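Local structure of 3-dehydroquinate dehydratase (Aquifex aeolicus, 2EGZ) at residues Leu91-Tyr101 with Val130-Gly138; Ser160-Ile170 with Val185-Cys193. The protein catalyses the cis-dehydration of 3-dehydroquinate to 3-dehydroshikimate, the third step of the chorismate pathway, through a Schiff-base intermediate. All coordinates share one frame; numbering follows the deposited sequence.

Overall arrangement
Two neighbouring stations on one TIM barrel illustrate how chemistry follows place in the fold. Contact 1 lies on the outside, where helix 94-107 meets helix 124-136; it is partly buried, and a tyrosine ring and a salt-bridge network carry it. Contact 2 is buried and belongs to the barrel wall, joining the segments that lead into strands 168-172 and 190-192 through two backbone hydrogen bonds and a serine hydroxyl, and the strands themselves through apolar side chains, among them a tyrosine, that reach the active site. The two contacts share no helix or strand, and their centres stand about 17 Å apart. They nevertheless touch, for Tyr135 OH lies 2.8 Å from Glu166 O, probably hydrogen-bonded.

Contact 1: residues Leu91-Tyr101 with Val130-Gly138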
# COMPACT_ATOMS: atom_id res chain seq x y z
N LEU B 91 -5.36 6.78 1.92
CA LEU B 91 -6.38 5.76 2.17
C LEU B 91 -5.67 4.52 2.71
O LEU B 91 -6.24 3.77 3.50
CB LEU B 91 -7.10 5.41 0.86
CG LEU B 91 -8.13 4.27 0.88
CD1 LEU B 91 -9.26 4.59 1.85
CD2 LEU B 91 -8.68 4.07 -0.52
N SER B 92 -4.43 4.32 2.28
CA SER B 92 -3.65 3.16 2.70
C SER B 92 -3.23 3.19 4.17
O SER B 92 -2.83 2.16 4.72
CB SER B 92 -2.42 3.00 1.80
OG SER B 92 -1.60 4.15 1.82
N SER B 93 -3.32 4.36 4.80
CA SER B 93 -2.98 4.49 6.22
C SER B 93 -4.26 4.29 7.02
O SER B 93 -4.70 5.17 7.77
CB SER B 93 -2.39 5.87 6.52
OG SER B 93 -1.20 6.10 5.77
N ARG B 94 -4.87 3.12 6.84
CA ARG B 94 -6.13 2.77 7.48
C ARG B 94 -6.24 3.04 8.97
O ARG B 94 -7.30 3.45 9.45
CB ARG B 94 -6.43 1.29 7.21
CG ARG B 94 -6.51 0.94 5.73
CD ARG B 94 -7.83 1.38 5.11
NE ARG B 94 -7.86 1.10 3.67
CZ ARG B 94 -8.97 1.06 2.94
NH1 ARG B 94 -10.15 1.30 3.51
NH2 ARG B 94 -8.91 0.80 1.64
N GLY B 95 -5.15 2.82 9.70
CA GLY B 95 -5.17 3.03 11.14
C GLY B 95 -5.38 4.46 11.63
O GLY B 95 -5.69 4.67 12.81
N LEU B 96 -5.23 5.43 10.74
CA LEU B 96 -5.40 6.84 11.12
C LEU B 96 -6.68 7.47 10.58
O LEU B 96 -7.07 8.55 11.02
CB LEU B 96 -4.20 7.65 10.62
CG LEU B 96 -2.83 7.26 11.18
CD1 LEU B 96 -1.73 8.00 10.44
CD2 LEU B 96 -2.77 7.56 12.67
N LEU B 97 -7.34 6.78 9.65
CA LEU B 97 -8.57 7.30 9.04
C LEU B 97 -9.69 7.72 9.99
O LEU B 97 -10.09 8.88 10.02
CB LEU B 97 -9.10 6.30 8.02
CG LEU B 97 -8.20 5.94 6.83
CD1 LEU B 97 -8.91 4.93 5.94
CD2 LEU B 97 -7.84 7.19 6.04
N VAL B 98 -10.21 6.77 10.77
CA VAL B 98 -11.30 7.07 11.70
C VAL B 98 -10.88 8.18 12.67
O VAL B 98 -11.65 9.09 12.95
CB VAL B 98 -11.71 5.82 12.51
CG1 VAL B 98 -12.82 6.18 13.49
CG2 VAL B 98 -12.17 4.72 11.57
N LYS B 99 -9.66 8.07 13.16
CA LYS B 99 -9.09 9.03 14.10
C LYS B 99 -9.04 10.45 13.52
O LYS B 99 -9.51 11.40 14.14
CB LYS B 99 -7.68 8.55 14.48
CG LYS B 99 -6.89 9.50 15.36
CD LYS B 99 -5.56 8.87 15.74
CE LYS B 99 -4.63 9.86 16.42
NZ LYS B 99 -5.25 10.47 17.62
N LEU B 100 -8.47 10.59 12.32
CA LEU B 100 -8.36 11.89 11.68
C LEU B 100 -9.72 12.45 11.27
O LEU B 100 -9.90 13.67 11.19
CB LEU B 100 -7.43 11.81 10.47
CG LEU B 100 -5.94 12.10 10.72
CD1 LEU B 100 -5.45 11.37 11.96
CD2 LEU B 100 -5.13 11.68 9.50
N TYR B 101 -10.67 11.57 10.99
CA TYR B 101 -12.01 12.03 10.62
C TYR B 101 -12.67 12.67 11.83
O TYR B 101 -13.26 13.75 11.73
CB TYR B 101 -12.87 10.86 10.14
CG TYR B 101 -14.33 11.24 10.02
CD1 TYR B 101 -14.78 12.04 8.96
CD2 TYR B 101 -15.26 10.85 10.99
CE1 TYR B 101 -16.11 12.45 8.88
CE2 TYR B 101 -16.59 11.26 10.92
CZ TYR B 101 -17.00 12.05 9.86
OH TYR B 101 -18.31 12.46 9.79
N VAL B 130 -11.57 3.37 -4.61
CA VAL B 130 -10.86 4.44 -3.92
C VAL B 130 -11.84 5.56 -3.61
O VAL B 130 -11.84 6.11 -2.50
CB VAL B 130 -9.69 4.99 -4.78
CG1 VAL B 130 -9.15 6.28 -4.18
CG2 VAL B 130 -8.59 3.95 -4.87
N LEU B 131 -12.67 5.90 -4.58
CA LEU B 131 -13.65 6.96 -4.39
C LEU B 131 -14.69 6.58 -3.34
O LEU B 131 -14.99 7.36 -2.45
CB LEU B 131 -14.35 7.26 -5.72
CG LEU B 131 -13.43 7.81 -6.80
CD1 LEU B 131 -14.20 7.93 -8.11
CD2 LEU B 131 -12.89 9.17 -6.37
N ARG B 132 -15.22 5.37 -3.44
CA ARG B 132 -16.22 4.93 -2.48
C ARG B 132 -15.68 4.83 -1.07
O ARG B 132 -16.38 5.19 -0.12
CB ARG B 132 -16.83 3.60 -2.93
CG ARG B 132 -17.79 3.80 -4.08
CD ARG B 132 -18.46 2.54 -4.56
NE ARG B 132 -19.38 2.86 -5.65
CZ ARG B 132 -19.41 2.24 -6.82
NH1 ARG B 132 -18.58 1.23 -7.06
NH2 ARG B 132 -20.26 2.63 -7.76
N GLU B 133 -14.45 4.34 -0.91
CA GLU B 133 -13.86 4.23 0.42
C GLU B 133 -13.64 5.62 1.00
O GLU B 133 -13.85 5.84 2.19
CB GLU B 133 -12.54 3.46 0.35
CG GLU B 133 -12.73 1.98 0.13
CD GLU B 133 -13.36 1.30 1.33
OE1 GLU B 133 -12.66 1.09 2.34
OE2 GLU B 133 -14.57 0.99 1.27
N GLY B 134 -13.21 6.55 0.16
CA GLY B 134 -12.99 7.90 0.62
C GLY B 134 -14.26 8.48 1.22
O GLY B 134 -14.22 9.12 2.28
N TYR B 135 -15.39 8.27 0.56
CA TYR B 135 -16.66 8.79 1.05
C TYR B 135 -17.12 8.03 2.28
O TYR B 135 -17.72 8.60 3.19
CB TYR B 135 -17.74 8.70 -0.04
CG TYR B 135 -17.49 9.62 -1.22
CD1 TYR B 135 -17.26 10.98 -1.02
CD2 TYR B 135 -17.47 9.12 -2.53
CE1 TYR B 135 -17.03 11.83 -2.10
CE2 TYR B 135 -17.24 9.97 -3.61
CZ TYR B 135 -17.02 11.32 -3.39
OH TYR B 135 -16.77 12.16 -4.45
N ARG B 136 -16.82 6.73 2.31
CA ARG B 136 -17.19 5.88 3.43
C ARG B 136 -16.48 6.32 4.72
O ARG B 136 -17.04 6.20 5.80
CB ARG B 136 -16.86 4.42 3.11
CG ARG B 136 -17.01 3.44 4.27
CD ARG B 136 -16.94 2.00 3.77
NE ARG B 136 -16.71 1.04 4.85
CZ ARG B 136 -15.52 0.57 5.21
NH1 ARG B 136 -14.43 0.97 4.57
NH2 ARG B 136 -15.41 -0.30 6.20
N TYR B 137 -15.26 6.82 4.59
CA TYR B 137 -14.50 7.28 5.76
C TYR B 137 -14.72 8.76 6.03
O TYR B 137 -14.02 9.36 6.85
CB TYR B 137 -13.00 7.01 5.56
CG TYR B 137 -12.60 5.57 5.81
CD1 TYR B 137 -12.44 5.08 7.11
CD2 TYR B 137 -12.40 4.69 4.75
CE1 TYR B 137 -12.10 3.75 7.34
CE2 TYR B 137 -12.05 3.36 4.97
CZ TYR B 137 -11.90 2.90 6.26
OH TYR B 137 -11.55 1.58 6.47
N GLY B 138 -15.70 9.34 5.33
CA GLY B 138 -16.05 10.74 5.53
C GLY B 138 -15.11 11.81 5.00
O GLY B 138 -15.11 12.93 5.51
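Leu91 opens the contact by laying CD1 and CD2 against the CB of Glu133, CD1 at 3.8 Å, while CD2 also leans on Val130. Its CG stands anti to the backbone N (chi1 175°), which sends the branched end toward helix 124-136. The same CD1 sits over one face of the Arg94 guanidinium, so an aliphatic floor lies beneath the charge. Arg94, bent at chi2, brings NH1 to Glu133 OE1 at 2.8 Å; the carboxylate oxygen lies in the guanidinium plane and offers its anti lone pair. That oxygen is gripped twice, because Arg136 NH1 also reaches Glu133 OE1, at 2.8 Å, and the shared carboxylate probably offsets the closeness of the two arginines. A weak hydrogen bond links Arg94 NH1 to Tyr137 OH at 3.3 Å, with the guanidinium and ring planes 70° apart.

Leu97 supplies the CH-pi contact: its CD1 stands 3.4 Å from the Tyr137 ring centroid, almost exactly on the ring normal. Val98 CG2 adds an apolar touch at the ring edge. With the Tyr137 ring cut back to an alanine, Leu97 CD1 would probably face a gap and Arg94 NH1 would be likely to lose its weak second acceptor. One turn on, Tyr101 runs its ring beside the backbone where the other helix ends, CE1 lying 3.5 Å from Gly138 O at the ring edge. Glycine suits position 138, where phi is positive and a CB would collide with Tyr101 CE1.

Gly138 is the C-prime residue of a Schellman motif, and the whole contact joins adjacent helices on the outside of the TIM barrel, Leu91 and Tyr137 both also resting on Ile113 of strand 110-117.

Contact 2: residues Ser160-Ile170 with Val185-Cys193; sequences SRQVEGEKILI and VFGSVITYC
Ser188 and Lys167 form the single beta bridge between these segments. Lys167 N donates to Gly187 O at 3.2 Å, and Lys167 O receives Val189 N at 2.9 Å nearly in line with its carbonyl bond, with the CA-H of Ser188 as an additional contact. Ser188 then extends the pairing with its side chain: OG, placed anti to the backbone N (chi1 -166°), accepts Leu169 N at 2.9 Å in an almost straight bond of 174°.

Beside this polar seam Ile168 crosses Val189 and Tyr192 at about right angles, and Val189 CG1 packs on Glu166 CB. The CG2 of Ile168 meets the edge of the Tyr192 ring at CE2, 3.8 Å away, and its CD1 touches the CD1 of Ile190. Ile170 CD1 approaches the same ring at CD2, 3.6 Å. At the other end Arg161 CD abuts the edge of Phe186.

In the next shell the Lys167 chain, bent at chi3 and chi4, turns its ammonium back into its own loop. NZ donates to Gly165 O at 2.7 Å and to Val163 O at 2.8 Å, and more weakly to Ser160 O. A water accepts from NZ and donates to Ser160 OG and Phe186 O, tying the loop to the other segment; Ser160 OG is also bonded to Leu157 O.

Tyr192 makes a cation-pi contact with Lys142, the Schiff-base lysine, and Ile170 lies near the substrate-binding Arg180 and a bound tartrate, probably from the crystallisation liquor. Here the seventh and eighth strands close the TIM barrel, and Ile170 and Tyr192 reach its active site.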
# COMPACT_ATOMS: atom_id res chain seq x y z
N SER B 160 -14.87 8.45 -12.81
CA SER B 160 -15.09 9.15 -11.55
C SER B 160 -16.54 9.61 -11.38
O SER B 160 -17.00 9.77 -10.26
CB SER B 160 -14.15 10.35 -11.43
OG SER B 160 -14.61 11.44 -12.21
N ARG B 161 -17.25 9.81 -12.49
CA ARG B 161 -18.64 10.26 -12.43
C ARG B 161 -19.58 9.17 -11.91
O ARG B 161 -20.71 9.46 -11.51
CB ARG B 161 -19.12 10.71 -13.81
CG ARG B 161 -18.32 11.88 -14.38
CD ARG B 161 -18.78 12.25 -15.79
NE ARG B 161 -20.14 12.79 -15.81
CZ ARG B 161 -21.16 12.23 -16.44
NH1 ARG B 161 -20.99 11.08 -17.09
NH2 ARG B 161 -22.35 12.80 -16.42
N GLN B 162 -19.12 7.93 -11.91
CA GLN B 162 -19.93 6.81 -11.45
C GLN B 162 -20.04 6.75 -9.92
O GLN B 162 -20.81 5.96 -9.36
CB GLN B 162 -19.36 5.51 -12.03
CG GLN B 162 -19.17 5.62 -13.54
CD GLN B 162 -18.70 4.35 -14.19
OE1 GLN B 162 -18.01 3.54 -13.57
NE2 GLN B 162 -19.05 4.17 -15.46
N VAL B 163 -19.25 7.59 -9.26
CA VAL B 163 -19.29 7.67 -7.80
C VAL B 163 -19.47 9.16 -7.51
O VAL B 163 -18.51 9.93 -7.49
CB VAL B 163 -17.98 7.18 -7.15
CG1 VAL B 163 -18.15 7.12 -5.63
CG2 VAL B 163 -17.61 5.81 -7.69
N GLU B 164 -20.73 9.55 -7.30
CA GLU B 164 -21.08 10.94 -7.06
C GLU B 164 -20.46 11.59 -5.82
O GLU B 164 -20.28 10.94 -4.79
CB GLU B 164 -22.61 11.06 -6.98
CG GLU B 164 -23.11 12.42 -6.53
CD GLU B 164 -24.62 12.49 -6.48
OE1 GLU B 164 -25.23 11.60 -5.85
OE2 GLU B 164 -25.19 13.43 -7.07
N GLY B 165 -20.14 12.87 -5.94
CA GLY B 165 -19.57 13.60 -4.83
C GLY B 165 -18.38 14.45 -5.23
O GLY B 165 -17.80 14.24 -6.30
N GLU B 166 -18.03 15.43 -4.41
CA GLU B 166 -16.89 16.25 -4.74
C GLU B 166 -15.67 15.37 -4.49
O GLU B 166 -15.66 14.54 -3.57
CB GLU B 166 -16.84 17.53 -3.90
CG GLU B 166 -16.76 17.34 -2.40
CD GLU B 166 -16.83 18.68 -1.68
OE1 GLU B 166 -17.80 19.42 -1.92
OE2 GLU B 166 -15.91 18.98 -0.89
N LYS B 167 -14.66 15.55 -5.32
CA LYS B 167 -13.45 14.75 -5.22
C LYS B 167 -12.31 15.56 -5.80
O LYS B 167 -12.49 16.72 -6.16
CB LYS B 167 -13.64 13.47 -6.04
CG LYS B 167 -14.19 13.73 -7.45
CD LYS B 167 -14.53 12.43 -8.19
CE LYS B 167 -15.73 11.70 -7.60
NZ LYS B 167 -17.04 12.28 -8.01
N ILE B 168 -11.14 14.94 -5.88
CA ILE B 168 -9.95 15.58 -6.45
C ILE B 168 -9.37 14.56 -7.41
O ILE B 168 -8.99 13.46 -7.02
CB ILE B 168 -8.92 15.92 -5.35
CG1 ILE B 168 -9.51 16.96 -4.40
CG2 ILE B 168 -7.62 16.43 -5.99
CD1 ILE B 168 -8.72 17.13 -3.10
N LEU B 169 -9.31 14.93 -8.69
CA LEU B 169 -8.81 14.03 -9.72
C LEU B 169 -7.59 14.59 -10.41
O LEU B 169 -7.60 15.73 -10.88
CB LEU B 169 -9.90 13.80 -10.76
CG LEU B 169 -11.21 13.27 -10.18
CD1 LEU B 169 -12.27 13.26 -11.27
CD2 LEU B 169 -10.98 11.88 -9.61
N ILE B 170 -6.54 13.79 -10.49
CA ILE B 170 -5.31 14.23 -11.13
C ILE B 170 -4.67 13.13 -11.96
O ILE B 170 -4.37 12.06 -11.43
CB ILE B 170 -4.26 14.70 -10.10
CG1 ILE B 170 -4.84 15.80 -9.22
CG2 ILE B 170 -3.02 15.21 -10.81
CD1 ILE B 170 -4.02 16.10 -8.00
N VAL B 185 -14.84 20.18 -14.35
CA VAL B 185 -16.10 19.79 -14.98
C VAL B 185 -16.56 18.40 -14.54
O VAL B 185 -17.74 18.06 -14.63
CB VAL B 185 -15.93 19.86 -16.52
CG1 VAL B 185 -16.93 18.97 -17.23
CG2 VAL B 185 -16.11 21.30 -16.97
N PHE B 186 -15.61 17.62 -14.03
CA PHE B 186 -15.89 16.28 -13.55
C PHE B 186 -15.98 16.22 -12.02
O PHE B 186 -15.88 15.15 -11.42
CB PHE B 186 -14.82 15.32 -14.07
CG PHE B 186 -14.83 15.17 -15.56
CD1 PHE B 186 -15.64 14.22 -16.17
CD2 PHE B 186 -14.06 16.00 -16.36
CE1 PHE B 186 -15.68 14.09 -17.55
CE2 PHE B 186 -14.09 15.89 -17.74
CZ PHE B 186 -14.90 14.93 -18.34
N GLY B 187 -16.18 17.37 -11.39
CA GLY B 187 -16.30 17.41 -9.94
C GLY B 187 -15.03 17.56 -9.13
O GLY B 187 -15.08 17.46 -7.90
N SER B 188 -13.89 17.78 -9.78
CA SER B 188 -12.63 17.95 -9.05
C SER B 188 -12.65 19.37 -8.47
O SER B 188 -12.77 20.35 -9.20
CB SER B 188 -11.44 17.78 -10.00
OG SER B 188 -10.23 17.63 -9.26
N VAL B 189 -12.52 19.46 -7.15
CA VAL B 189 -12.61 20.75 -6.46
C VAL B 189 -11.31 21.50 -6.19
O VAL B 189 -11.34 22.69 -5.88
CB VAL B 189 -13.35 20.58 -5.12
CG1 VAL B 189 -14.78 20.11 -5.38
CG2 VAL B 189 -12.62 19.56 -4.23
N ILE B 190 -10.18 20.81 -6.29
CA ILE B 190 -8.87 21.43 -6.07
C ILE B 190 -7.90 20.95 -7.14
O ILE B 190 -7.91 19.77 -7.52
CB ILE B 190 -8.29 21.04 -4.68
CG1 ILE B 190 -9.20 21.55 -3.56
CG2 ILE B 190 -6.88 21.61 -4.52
CD1 ILE B 190 -8.83 21.03 -2.18
N THR B 191 -7.08 21.86 -7.64
CA THR B 191 -6.08 21.52 -8.64
C THR B 191 -4.74 21.92 -8.03
O THR B 191 -4.68 22.84 -7.22
CB THR B 191 -6.32 22.26 -9.98
OG1 THR B 191 -5.47 21.70 -11.00
CG2 THR B 191 -6.03 23.74 -9.84
N TYR B 192 -3.68 21.21 -8.39
CA TYR B 192 -2.36 21.48 -7.82
C TYR B 192 -1.38 22.00 -8.87
O TYR B 192 -1.27 21.45 -9.97
CB TYR B 192 -1.80 20.20 -7.19
CG TYR B 192 -2.65 19.68 -6.05
CD1 TYR B 192 -2.17 19.67 -4.74
CD2 TYR B 192 -3.95 19.22 -6.28
CE1 TYR B 192 -2.96 19.21 -3.68
CE2 TYR B 192 -4.75 18.75 -5.23
CZ TYR B 192 -4.25 18.75 -3.94
OH TYR B 192 -5.03 18.30 -2.90
N CYS B 193 -0.67 23.06 -8.51
CA CYS B 193 0.28 23.69 -9.42
C CYS B 193 1.68 23.70 -8.84
O CYS B 193 1.90 23.32 -7.70
CB CYS B 193 -0.13 25.14 -9.68
SG CYS B 193 -1.72 25.37 -10.47
O HOH W 1 -16.62 12.65 -10.97